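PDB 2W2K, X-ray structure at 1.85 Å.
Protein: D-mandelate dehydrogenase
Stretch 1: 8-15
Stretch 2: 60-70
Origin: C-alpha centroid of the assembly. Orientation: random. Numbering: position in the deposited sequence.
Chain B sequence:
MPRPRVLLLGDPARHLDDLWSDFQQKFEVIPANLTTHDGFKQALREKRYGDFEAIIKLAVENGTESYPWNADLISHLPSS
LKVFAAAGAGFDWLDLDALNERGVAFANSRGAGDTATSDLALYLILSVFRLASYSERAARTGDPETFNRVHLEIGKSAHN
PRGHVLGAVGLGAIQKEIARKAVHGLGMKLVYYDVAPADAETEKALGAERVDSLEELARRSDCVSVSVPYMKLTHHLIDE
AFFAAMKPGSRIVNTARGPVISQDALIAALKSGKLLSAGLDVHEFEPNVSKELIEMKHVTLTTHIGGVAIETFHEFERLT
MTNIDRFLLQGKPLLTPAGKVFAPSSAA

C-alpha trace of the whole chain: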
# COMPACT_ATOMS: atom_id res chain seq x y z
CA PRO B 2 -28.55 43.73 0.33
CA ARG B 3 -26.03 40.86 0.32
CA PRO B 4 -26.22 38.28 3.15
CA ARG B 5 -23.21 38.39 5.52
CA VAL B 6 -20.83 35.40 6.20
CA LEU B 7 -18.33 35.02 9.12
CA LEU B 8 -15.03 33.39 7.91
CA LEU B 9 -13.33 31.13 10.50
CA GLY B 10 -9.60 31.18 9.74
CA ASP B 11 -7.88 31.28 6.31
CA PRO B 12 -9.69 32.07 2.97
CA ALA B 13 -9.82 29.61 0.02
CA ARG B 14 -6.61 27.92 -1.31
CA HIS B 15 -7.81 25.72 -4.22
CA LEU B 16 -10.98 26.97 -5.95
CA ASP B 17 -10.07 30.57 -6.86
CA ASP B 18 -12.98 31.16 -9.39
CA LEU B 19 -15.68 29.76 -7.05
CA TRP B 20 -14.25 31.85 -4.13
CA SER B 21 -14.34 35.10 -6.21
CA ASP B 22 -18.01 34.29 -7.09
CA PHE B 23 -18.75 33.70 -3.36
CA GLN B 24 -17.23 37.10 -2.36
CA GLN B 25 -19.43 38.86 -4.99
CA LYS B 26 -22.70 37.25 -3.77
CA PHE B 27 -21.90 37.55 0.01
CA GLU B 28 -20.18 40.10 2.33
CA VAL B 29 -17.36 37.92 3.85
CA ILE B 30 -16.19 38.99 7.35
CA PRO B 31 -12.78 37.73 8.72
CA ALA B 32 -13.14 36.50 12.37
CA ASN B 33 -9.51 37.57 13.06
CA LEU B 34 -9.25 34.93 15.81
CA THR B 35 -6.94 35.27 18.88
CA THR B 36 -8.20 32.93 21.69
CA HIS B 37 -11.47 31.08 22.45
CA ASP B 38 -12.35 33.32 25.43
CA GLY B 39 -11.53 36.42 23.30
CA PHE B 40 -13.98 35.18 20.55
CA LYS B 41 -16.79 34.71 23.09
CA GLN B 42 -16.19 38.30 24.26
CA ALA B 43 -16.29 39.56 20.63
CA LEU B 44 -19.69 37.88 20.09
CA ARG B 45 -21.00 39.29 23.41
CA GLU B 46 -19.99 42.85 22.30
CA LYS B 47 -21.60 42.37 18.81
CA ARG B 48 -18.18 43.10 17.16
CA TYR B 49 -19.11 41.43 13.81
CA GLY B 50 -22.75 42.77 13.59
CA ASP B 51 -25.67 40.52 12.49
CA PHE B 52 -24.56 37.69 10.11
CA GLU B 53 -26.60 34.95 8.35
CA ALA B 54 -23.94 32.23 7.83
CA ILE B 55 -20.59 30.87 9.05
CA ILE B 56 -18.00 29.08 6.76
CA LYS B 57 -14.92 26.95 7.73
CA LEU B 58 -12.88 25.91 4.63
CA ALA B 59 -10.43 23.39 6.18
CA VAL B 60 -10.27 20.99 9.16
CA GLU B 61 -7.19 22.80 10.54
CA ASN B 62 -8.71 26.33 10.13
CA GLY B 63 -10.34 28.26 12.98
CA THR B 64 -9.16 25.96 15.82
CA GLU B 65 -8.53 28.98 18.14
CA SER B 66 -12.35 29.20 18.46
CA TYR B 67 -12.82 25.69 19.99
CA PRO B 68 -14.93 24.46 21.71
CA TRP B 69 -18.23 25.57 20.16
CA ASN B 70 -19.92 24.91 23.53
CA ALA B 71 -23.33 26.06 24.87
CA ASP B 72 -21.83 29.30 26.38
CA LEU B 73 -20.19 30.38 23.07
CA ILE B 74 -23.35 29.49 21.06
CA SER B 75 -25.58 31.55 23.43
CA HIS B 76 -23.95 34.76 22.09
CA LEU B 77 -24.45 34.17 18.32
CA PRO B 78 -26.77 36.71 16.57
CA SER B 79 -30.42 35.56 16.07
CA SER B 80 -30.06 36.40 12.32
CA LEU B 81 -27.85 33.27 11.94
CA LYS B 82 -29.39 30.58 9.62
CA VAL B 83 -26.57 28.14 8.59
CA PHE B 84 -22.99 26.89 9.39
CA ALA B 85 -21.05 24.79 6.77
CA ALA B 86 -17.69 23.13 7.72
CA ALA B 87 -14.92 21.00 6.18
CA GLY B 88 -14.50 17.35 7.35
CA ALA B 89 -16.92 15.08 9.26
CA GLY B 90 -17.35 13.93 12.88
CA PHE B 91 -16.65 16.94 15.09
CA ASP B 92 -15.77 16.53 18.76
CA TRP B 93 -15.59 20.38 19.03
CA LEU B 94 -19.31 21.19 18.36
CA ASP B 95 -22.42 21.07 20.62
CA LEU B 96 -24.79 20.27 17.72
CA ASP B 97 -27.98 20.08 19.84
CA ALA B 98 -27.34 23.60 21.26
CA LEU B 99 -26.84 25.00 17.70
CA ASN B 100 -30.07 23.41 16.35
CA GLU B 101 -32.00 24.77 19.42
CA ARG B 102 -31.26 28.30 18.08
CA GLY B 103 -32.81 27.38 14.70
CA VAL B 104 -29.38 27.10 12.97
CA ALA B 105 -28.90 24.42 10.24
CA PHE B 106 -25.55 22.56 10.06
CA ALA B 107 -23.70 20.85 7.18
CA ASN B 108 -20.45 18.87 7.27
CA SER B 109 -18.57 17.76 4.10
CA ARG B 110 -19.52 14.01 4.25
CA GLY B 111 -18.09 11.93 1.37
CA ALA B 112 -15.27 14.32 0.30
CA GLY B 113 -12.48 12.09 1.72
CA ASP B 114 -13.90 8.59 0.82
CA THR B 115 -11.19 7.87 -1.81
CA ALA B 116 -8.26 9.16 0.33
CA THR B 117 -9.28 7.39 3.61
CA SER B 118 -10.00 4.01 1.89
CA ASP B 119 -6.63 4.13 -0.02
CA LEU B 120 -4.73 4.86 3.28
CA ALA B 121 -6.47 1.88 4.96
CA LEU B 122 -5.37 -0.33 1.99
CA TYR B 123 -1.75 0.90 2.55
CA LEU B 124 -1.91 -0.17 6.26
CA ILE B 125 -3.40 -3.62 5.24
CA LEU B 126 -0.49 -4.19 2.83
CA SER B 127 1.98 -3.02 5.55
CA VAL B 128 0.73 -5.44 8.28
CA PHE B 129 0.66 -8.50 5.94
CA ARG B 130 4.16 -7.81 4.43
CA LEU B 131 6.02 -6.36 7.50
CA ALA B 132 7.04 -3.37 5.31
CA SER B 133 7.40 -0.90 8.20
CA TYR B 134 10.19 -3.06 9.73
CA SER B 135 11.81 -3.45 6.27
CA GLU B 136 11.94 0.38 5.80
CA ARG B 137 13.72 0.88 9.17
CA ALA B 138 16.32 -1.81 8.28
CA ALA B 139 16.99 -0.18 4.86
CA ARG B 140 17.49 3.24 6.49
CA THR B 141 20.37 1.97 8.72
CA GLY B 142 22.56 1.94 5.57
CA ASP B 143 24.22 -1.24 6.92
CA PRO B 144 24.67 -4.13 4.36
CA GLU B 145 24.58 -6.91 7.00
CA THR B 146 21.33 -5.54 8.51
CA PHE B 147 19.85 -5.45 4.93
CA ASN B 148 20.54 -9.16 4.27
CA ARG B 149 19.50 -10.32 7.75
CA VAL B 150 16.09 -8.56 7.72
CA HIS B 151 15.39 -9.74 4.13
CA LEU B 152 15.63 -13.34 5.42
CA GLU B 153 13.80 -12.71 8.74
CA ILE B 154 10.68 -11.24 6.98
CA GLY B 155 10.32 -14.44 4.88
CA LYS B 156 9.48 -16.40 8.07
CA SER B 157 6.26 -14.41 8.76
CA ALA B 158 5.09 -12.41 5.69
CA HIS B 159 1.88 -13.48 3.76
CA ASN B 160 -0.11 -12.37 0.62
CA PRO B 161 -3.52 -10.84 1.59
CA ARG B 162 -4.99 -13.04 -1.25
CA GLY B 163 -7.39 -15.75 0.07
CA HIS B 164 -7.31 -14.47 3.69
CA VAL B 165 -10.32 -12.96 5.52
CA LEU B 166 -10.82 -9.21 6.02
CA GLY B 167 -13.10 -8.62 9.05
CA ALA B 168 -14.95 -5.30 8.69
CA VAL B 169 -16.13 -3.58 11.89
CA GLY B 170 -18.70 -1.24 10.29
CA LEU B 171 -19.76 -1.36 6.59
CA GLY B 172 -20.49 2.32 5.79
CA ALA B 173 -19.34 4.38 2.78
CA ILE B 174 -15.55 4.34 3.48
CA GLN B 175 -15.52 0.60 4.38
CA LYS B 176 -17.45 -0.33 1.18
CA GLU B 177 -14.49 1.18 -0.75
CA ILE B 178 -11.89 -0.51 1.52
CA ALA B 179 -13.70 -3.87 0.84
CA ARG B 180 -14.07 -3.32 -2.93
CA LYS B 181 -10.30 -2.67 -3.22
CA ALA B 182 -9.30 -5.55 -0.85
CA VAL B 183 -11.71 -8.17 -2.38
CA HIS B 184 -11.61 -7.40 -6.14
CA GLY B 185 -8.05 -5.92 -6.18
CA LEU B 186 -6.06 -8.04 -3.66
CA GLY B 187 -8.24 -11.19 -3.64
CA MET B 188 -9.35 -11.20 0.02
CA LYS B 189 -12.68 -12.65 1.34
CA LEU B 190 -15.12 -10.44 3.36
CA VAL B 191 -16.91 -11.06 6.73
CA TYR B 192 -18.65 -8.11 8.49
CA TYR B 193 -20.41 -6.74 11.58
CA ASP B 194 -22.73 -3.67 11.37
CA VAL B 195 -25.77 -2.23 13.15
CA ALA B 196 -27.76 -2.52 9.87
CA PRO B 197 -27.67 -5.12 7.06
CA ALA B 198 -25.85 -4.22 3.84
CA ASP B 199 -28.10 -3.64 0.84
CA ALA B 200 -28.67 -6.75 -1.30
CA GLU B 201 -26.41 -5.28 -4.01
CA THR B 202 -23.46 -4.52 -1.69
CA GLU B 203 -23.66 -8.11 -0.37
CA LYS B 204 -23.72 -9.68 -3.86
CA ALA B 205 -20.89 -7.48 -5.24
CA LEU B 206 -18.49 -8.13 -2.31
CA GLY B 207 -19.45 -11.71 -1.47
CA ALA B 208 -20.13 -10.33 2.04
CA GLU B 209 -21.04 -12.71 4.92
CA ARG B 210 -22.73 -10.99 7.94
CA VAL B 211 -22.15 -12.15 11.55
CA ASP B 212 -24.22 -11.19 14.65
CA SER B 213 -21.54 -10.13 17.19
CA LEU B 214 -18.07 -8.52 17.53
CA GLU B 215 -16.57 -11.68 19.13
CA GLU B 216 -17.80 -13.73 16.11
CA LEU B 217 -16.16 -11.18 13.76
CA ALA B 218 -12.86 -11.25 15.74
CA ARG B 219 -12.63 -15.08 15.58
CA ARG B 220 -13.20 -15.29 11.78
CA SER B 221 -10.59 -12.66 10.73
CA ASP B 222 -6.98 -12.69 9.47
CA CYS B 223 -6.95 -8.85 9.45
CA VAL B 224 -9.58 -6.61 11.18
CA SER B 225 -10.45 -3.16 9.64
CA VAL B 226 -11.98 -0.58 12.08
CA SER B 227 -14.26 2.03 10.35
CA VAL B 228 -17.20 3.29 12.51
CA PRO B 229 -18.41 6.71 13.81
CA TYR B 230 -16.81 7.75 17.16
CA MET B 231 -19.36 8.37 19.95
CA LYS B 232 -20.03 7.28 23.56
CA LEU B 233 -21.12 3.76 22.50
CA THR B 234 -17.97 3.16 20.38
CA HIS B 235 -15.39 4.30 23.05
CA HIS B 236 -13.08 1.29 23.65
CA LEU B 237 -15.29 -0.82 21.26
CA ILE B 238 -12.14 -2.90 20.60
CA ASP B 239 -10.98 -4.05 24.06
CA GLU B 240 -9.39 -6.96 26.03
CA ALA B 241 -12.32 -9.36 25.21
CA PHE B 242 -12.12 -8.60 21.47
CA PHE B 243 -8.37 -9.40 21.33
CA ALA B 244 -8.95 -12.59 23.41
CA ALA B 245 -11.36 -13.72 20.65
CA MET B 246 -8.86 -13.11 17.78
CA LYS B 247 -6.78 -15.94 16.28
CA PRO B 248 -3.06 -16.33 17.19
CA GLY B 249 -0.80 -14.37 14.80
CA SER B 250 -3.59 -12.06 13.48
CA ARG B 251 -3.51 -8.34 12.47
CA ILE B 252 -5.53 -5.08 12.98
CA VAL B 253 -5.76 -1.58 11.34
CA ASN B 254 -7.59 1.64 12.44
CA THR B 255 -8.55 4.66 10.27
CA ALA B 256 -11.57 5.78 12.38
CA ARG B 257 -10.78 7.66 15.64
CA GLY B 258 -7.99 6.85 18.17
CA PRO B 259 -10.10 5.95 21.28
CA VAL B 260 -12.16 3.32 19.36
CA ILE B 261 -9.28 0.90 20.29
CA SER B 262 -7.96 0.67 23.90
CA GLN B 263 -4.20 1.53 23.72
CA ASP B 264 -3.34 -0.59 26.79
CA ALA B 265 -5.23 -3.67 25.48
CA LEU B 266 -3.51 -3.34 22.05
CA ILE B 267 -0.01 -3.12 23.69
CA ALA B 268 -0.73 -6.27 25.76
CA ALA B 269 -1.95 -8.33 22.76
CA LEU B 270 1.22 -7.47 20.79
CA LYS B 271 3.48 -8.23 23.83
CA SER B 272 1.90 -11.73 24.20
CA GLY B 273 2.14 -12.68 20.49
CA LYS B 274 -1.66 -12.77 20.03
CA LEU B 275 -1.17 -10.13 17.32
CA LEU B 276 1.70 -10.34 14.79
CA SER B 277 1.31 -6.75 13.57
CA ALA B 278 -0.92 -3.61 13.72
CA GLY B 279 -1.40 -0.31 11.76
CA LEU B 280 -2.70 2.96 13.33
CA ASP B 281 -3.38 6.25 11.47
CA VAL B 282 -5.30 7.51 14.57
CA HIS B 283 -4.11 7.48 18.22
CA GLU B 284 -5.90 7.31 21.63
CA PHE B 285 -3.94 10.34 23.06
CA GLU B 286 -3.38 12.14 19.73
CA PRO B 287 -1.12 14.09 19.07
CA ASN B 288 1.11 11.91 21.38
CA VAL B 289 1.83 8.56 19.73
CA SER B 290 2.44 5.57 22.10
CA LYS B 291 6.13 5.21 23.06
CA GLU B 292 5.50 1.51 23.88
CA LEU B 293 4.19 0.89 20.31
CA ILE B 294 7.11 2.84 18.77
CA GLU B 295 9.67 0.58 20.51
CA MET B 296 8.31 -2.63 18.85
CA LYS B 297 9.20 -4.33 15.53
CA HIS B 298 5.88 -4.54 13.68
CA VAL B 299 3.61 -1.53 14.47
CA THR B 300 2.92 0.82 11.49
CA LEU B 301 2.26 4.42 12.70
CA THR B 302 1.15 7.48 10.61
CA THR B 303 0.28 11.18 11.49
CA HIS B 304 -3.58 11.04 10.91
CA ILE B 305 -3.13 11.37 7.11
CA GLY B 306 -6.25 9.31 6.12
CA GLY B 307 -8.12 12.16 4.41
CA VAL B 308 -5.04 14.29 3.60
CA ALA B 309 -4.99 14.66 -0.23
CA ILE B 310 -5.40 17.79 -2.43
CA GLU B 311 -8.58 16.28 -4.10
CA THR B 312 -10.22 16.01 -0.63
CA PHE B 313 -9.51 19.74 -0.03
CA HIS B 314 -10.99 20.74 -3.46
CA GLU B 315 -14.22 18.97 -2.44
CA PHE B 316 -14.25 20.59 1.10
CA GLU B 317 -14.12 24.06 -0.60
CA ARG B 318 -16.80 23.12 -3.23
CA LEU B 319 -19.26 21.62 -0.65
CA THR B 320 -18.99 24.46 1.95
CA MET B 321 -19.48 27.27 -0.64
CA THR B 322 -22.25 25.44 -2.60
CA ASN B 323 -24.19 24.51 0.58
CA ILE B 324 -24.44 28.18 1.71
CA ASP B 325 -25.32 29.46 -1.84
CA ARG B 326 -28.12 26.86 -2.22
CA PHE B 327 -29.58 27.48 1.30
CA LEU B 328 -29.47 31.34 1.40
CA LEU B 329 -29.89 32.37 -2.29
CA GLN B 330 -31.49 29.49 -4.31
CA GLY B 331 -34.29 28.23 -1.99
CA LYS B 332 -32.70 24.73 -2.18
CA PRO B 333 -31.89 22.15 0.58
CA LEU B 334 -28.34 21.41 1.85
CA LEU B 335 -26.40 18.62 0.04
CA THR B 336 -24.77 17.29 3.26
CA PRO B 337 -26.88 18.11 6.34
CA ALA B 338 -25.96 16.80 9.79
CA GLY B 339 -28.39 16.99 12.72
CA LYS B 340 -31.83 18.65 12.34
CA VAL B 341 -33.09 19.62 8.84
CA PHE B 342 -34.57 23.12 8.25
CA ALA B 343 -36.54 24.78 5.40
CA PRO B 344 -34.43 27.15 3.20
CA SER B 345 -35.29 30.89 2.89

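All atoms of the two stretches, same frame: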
# COMPACT_ATOMS: atom_id res chain seq x y z
N LEU B 8 -16.11 34.31 8.36
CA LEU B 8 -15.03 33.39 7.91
C LEU B 8 -14.15 32.98 9.08
O LEU B 8 -13.51 33.83 9.68
CB LEU B 8 -14.15 34.08 6.84
CG LEU B 8 -12.90 33.32 6.33
CD1 LEU B 8 -13.29 31.94 5.73
CD2 LEU B 8 -12.15 34.14 5.30
N LEU B 9 -14.16 31.68 9.43
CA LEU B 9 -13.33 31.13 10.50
C LEU B 9 -11.97 30.68 9.97
O LEU B 9 -11.85 29.62 9.32
CB LEU B 9 -14.01 29.94 11.22
CG LEU B 9 -15.30 30.10 12.03
CD1 LEU B 9 -15.68 28.73 12.67
CD2 LEU B 9 -15.20 31.20 13.10
N GLY B 10 -10.95 31.48 10.24
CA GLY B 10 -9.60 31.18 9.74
C GLY B 10 -9.32 31.60 8.30
O GLY B 10 -9.97 32.53 7.78
N ASP B 11 -8.37 30.91 7.66
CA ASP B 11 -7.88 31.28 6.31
C ASP B 11 -8.95 31.24 5.18
O ASP B 11 -9.87 30.42 5.21
CB ASP B 11 -6.71 30.36 5.89
CG ASP B 11 -5.38 30.67 6.61
OD1 ASP B 11 -5.26 31.72 7.28
OD2 ASP B 11 -4.46 29.83 6.52
N PRO B 12 -8.81 32.13 4.17
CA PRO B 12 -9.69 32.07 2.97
C PRO B 12 -9.34 30.87 2.07
O PRO B 12 -8.48 30.05 2.44
CB PRO B 12 -9.38 33.40 2.25
CG PRO B 12 -7.92 33.67 2.62
CD PRO B 12 -7.83 33.23 4.08
N ALA B 13 -9.98 30.78 0.90
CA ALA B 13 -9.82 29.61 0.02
C ALA B 13 -8.39 29.45 -0.53
O ALA B 13 -7.69 30.44 -0.73
CB ALA B 13 -10.87 29.65 -1.15
N ARG B 14 -7.95 28.21 -0.75
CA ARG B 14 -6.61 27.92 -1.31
C ARG B 14 -6.62 27.20 -2.67
O ARG B 14 -5.58 27.12 -3.34
CB ARG B 14 -5.78 27.07 -0.32
CG ARG B 14 -5.39 27.76 0.97
CD ARG B 14 -4.93 26.73 2.04
NE ARG B 14 -4.78 27.34 3.37
CZ ARG B 14 -5.04 26.73 4.52
NH1 ARG B 14 -5.48 25.47 4.53
NH2 ARG B 14 -4.88 27.38 5.66
N HIS B 15 -7.76 26.64 -3.07
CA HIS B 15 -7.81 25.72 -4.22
C HIS B 15 -8.73 26.21 -5.34
O HIS B 15 -8.34 26.21 -6.52
CB HIS B 15 -8.14 24.28 -3.78
CG HIS B 15 -7.17 23.73 -2.77
ND1 HIS B 15 -7.43 23.69 -1.42
CD2 HIS B 15 -5.91 23.25 -2.93
CE1 HIS B 15 -6.37 23.21 -0.78
NE2 HIS B 15 -5.45 22.91 -1.67
N VAL B 60 -10.16 21.63 7.83
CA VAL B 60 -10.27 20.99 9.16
C VAL B 60 -9.36 21.71 10.17
O VAL B 60 -9.75 21.94 11.34
CB VAL B 60 -9.94 19.47 9.07
CG1 VAL B 60 -9.71 18.87 10.47
CG2 VAL B 60 -11.07 18.71 8.37
N GLU B 61 -8.17 22.09 9.70
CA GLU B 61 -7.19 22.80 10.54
C GLU B 61 -7.42 24.32 10.71
O GLU B 61 -6.64 24.98 11.41
CB GLU B 61 -5.75 22.55 10.03
CG GLU B 61 -5.40 23.18 8.67
CD GLU B 61 -5.77 22.31 7.46
OE1 GLU B 61 -6.50 21.30 7.59
OE2 GLU B 61 -5.32 22.64 6.35
N ASN B 62 -8.45 24.88 10.07
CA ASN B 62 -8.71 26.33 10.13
C ASN B 62 -9.67 26.65 11.26
O ASN B 62 -10.65 25.92 11.46
CB ASN B 62 -9.36 26.87 8.83
CG ASN B 62 -8.43 26.87 7.60
OD1 ASN B 62 -7.28 26.41 7.63
ND2 ASN B 62 -8.98 27.35 6.48
N GLY B 63 -9.42 27.75 11.96
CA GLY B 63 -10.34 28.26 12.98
C GLY B 63 -10.30 27.56 14.34
O GLY B 63 -11.22 27.72 15.15
N THR B 64 -9.22 26.80 14.61
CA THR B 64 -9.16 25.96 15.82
C THR B 64 -9.05 26.78 17.13
O THR B 64 -9.37 26.27 18.21
CB THR B 64 -8.01 24.89 15.78
OG1 THR B 64 -6.74 25.55 15.70
CG2 THR B 64 -8.15 23.93 14.57
N GLU B 65 -8.57 28.02 17.01
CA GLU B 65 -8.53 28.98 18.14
C GLU B 65 -9.92 29.21 18.76
O GLU B 65 -10.03 29.53 19.95
CB GLU B 65 -7.93 30.33 17.70
CG GLU B 65 -6.47 30.29 17.18
CD GLU B 65 -6.35 30.08 15.68
OE1 GLU B 65 -7.31 29.62 15.03
OE2 GLU B 65 -5.24 30.33 15.16
N SER B 66 -10.97 29.06 17.95
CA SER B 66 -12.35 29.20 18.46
C SER B 66 -12.89 28.07 19.36
O SER B 66 -13.88 28.29 20.06
CB SER B 66 -13.34 29.48 17.30
OG SER B 66 -13.51 28.37 16.44
N TYR B 67 -12.26 26.89 19.34
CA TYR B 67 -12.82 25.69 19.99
C TYR B 67 -12.80 25.81 21.55
O TYR B 67 -11.90 26.46 22.10
CB TYR B 67 -12.07 24.41 19.60
CG TYR B 67 -12.04 23.95 18.14
CD1 TYR B 67 -12.84 24.54 17.14
CD2 TYR B 67 -11.19 22.90 17.77
CE1 TYR B 67 -12.78 24.07 15.79
CE2 TYR B 67 -11.12 22.44 16.45
CZ TYR B 67 -11.91 23.04 15.47
OH TYR B 67 -11.81 22.56 14.18
N PRO B 68 -13.77 25.19 22.24
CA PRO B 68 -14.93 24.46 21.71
C PRO B 68 -16.08 25.40 21.35
O PRO B 68 -16.18 26.51 21.92
CB PRO B 68 -15.35 23.57 22.89
CG PRO B 68 -15.00 24.40 24.11
CD PRO B 68 -13.74 25.15 23.73
N TRP B 69 -16.91 24.96 20.41
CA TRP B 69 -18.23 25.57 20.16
C TRP B 69 -19.22 24.96 21.17
O TRP B 69 -20.07 24.13 20.84
CB TRP B 69 -18.65 25.41 18.66
CG TRP B 69 -17.94 26.42 17.75
CD1 TRP B 69 -16.58 26.48 17.48
CD2 TRP B 69 -18.53 27.52 17.02
NE1 TRP B 69 -16.31 27.54 16.64
CE2 TRP B 69 -17.48 28.20 16.35
CE3 TRP B 69 -19.84 28.02 16.90
CZ2 TRP B 69 -17.70 29.34 15.55
CZ3 TRP B 69 -20.06 29.16 16.08
CH2 TRP B 69 -18.99 29.80 15.43
N ASN B 70 -19.06 25.38 22.44
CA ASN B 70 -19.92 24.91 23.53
C ASN B 70 -21.21 25.74 23.66
O ASN B 70 -21.41 26.73 22.94
CB ASN B 70 -19.14 24.84 24.89
CG ASN B 70 -18.54 26.18 25.34
OD1 ASN B 70 -18.79 27.25 24.76
ND2 ASN B 70 -17.73 26.13 26.40
O HOH W 1 -11.74 28.82 6.77
O HOH W 2 -7.99 27.42 3.66

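The charged link between the stretches is the salt bridge from Arg14 NH1 to Glu61 OE2, at 3.4 Å. Its hydrogen bond is weak, with an N-H...acceptor angle of 135°. A second weak hydrogen bond runs from Arg14 NH2 to Asn62 OD1, at 3.3 Å. Within its own stretch, Arg14 NH2 also donates to Asp11 OD2 at 2.6 Å, a short salt bridge. Arginine suits this place because its guanidinium can serve all three acceptors at once. Glu61 OE2 lies at the edge of that group, near its plane, while Asn62 ND2 sits over one face. The CA-to-CB bond of Glu61 points sideways, but the end of the side chain comes nearer and reaches Arg14.

Two waters bridge the stretches, and both accept from Asn62 ND2. Water 1 takes a hydrogen bond from Asn62 ND2 at 3.1 Å and donates to Leu9 O at 2.7 Å and Asp11 O at 2.9 Å. Water 2 takes one from Asn62 ND2 at 3.0 Å and donates to Pro12 O at 2.9 Å. The buried Asn62 thus uses both ends of its amide, the oxygen toward Arg14 and the nitrogen toward water.

The closest CA atoms across the stretches are those of two glycines, Gly10 CA and Gly63 CA, 4.4 Å apart. A CB on Gly10 would clash with Gly63 N and Asn62 CB, and its backbone angles also call for glycine. Gly63 has a positive phi, and a CB there would be tight against Leu9 CB.

The apolar part of the contact is buried. Leu9 CD1 lies 3.6 Å from Trp69 CZ2, and both residues suit this place because the leucine methyl and the indole carbons pack there without needing polar partners. The indole is anchored by Trp69 NE1 donating to Ser66 OG at 2.9 Å, and Ser66 OG donates to Gly63 O at 2.7 Å. Together the stretches bury 335 Å².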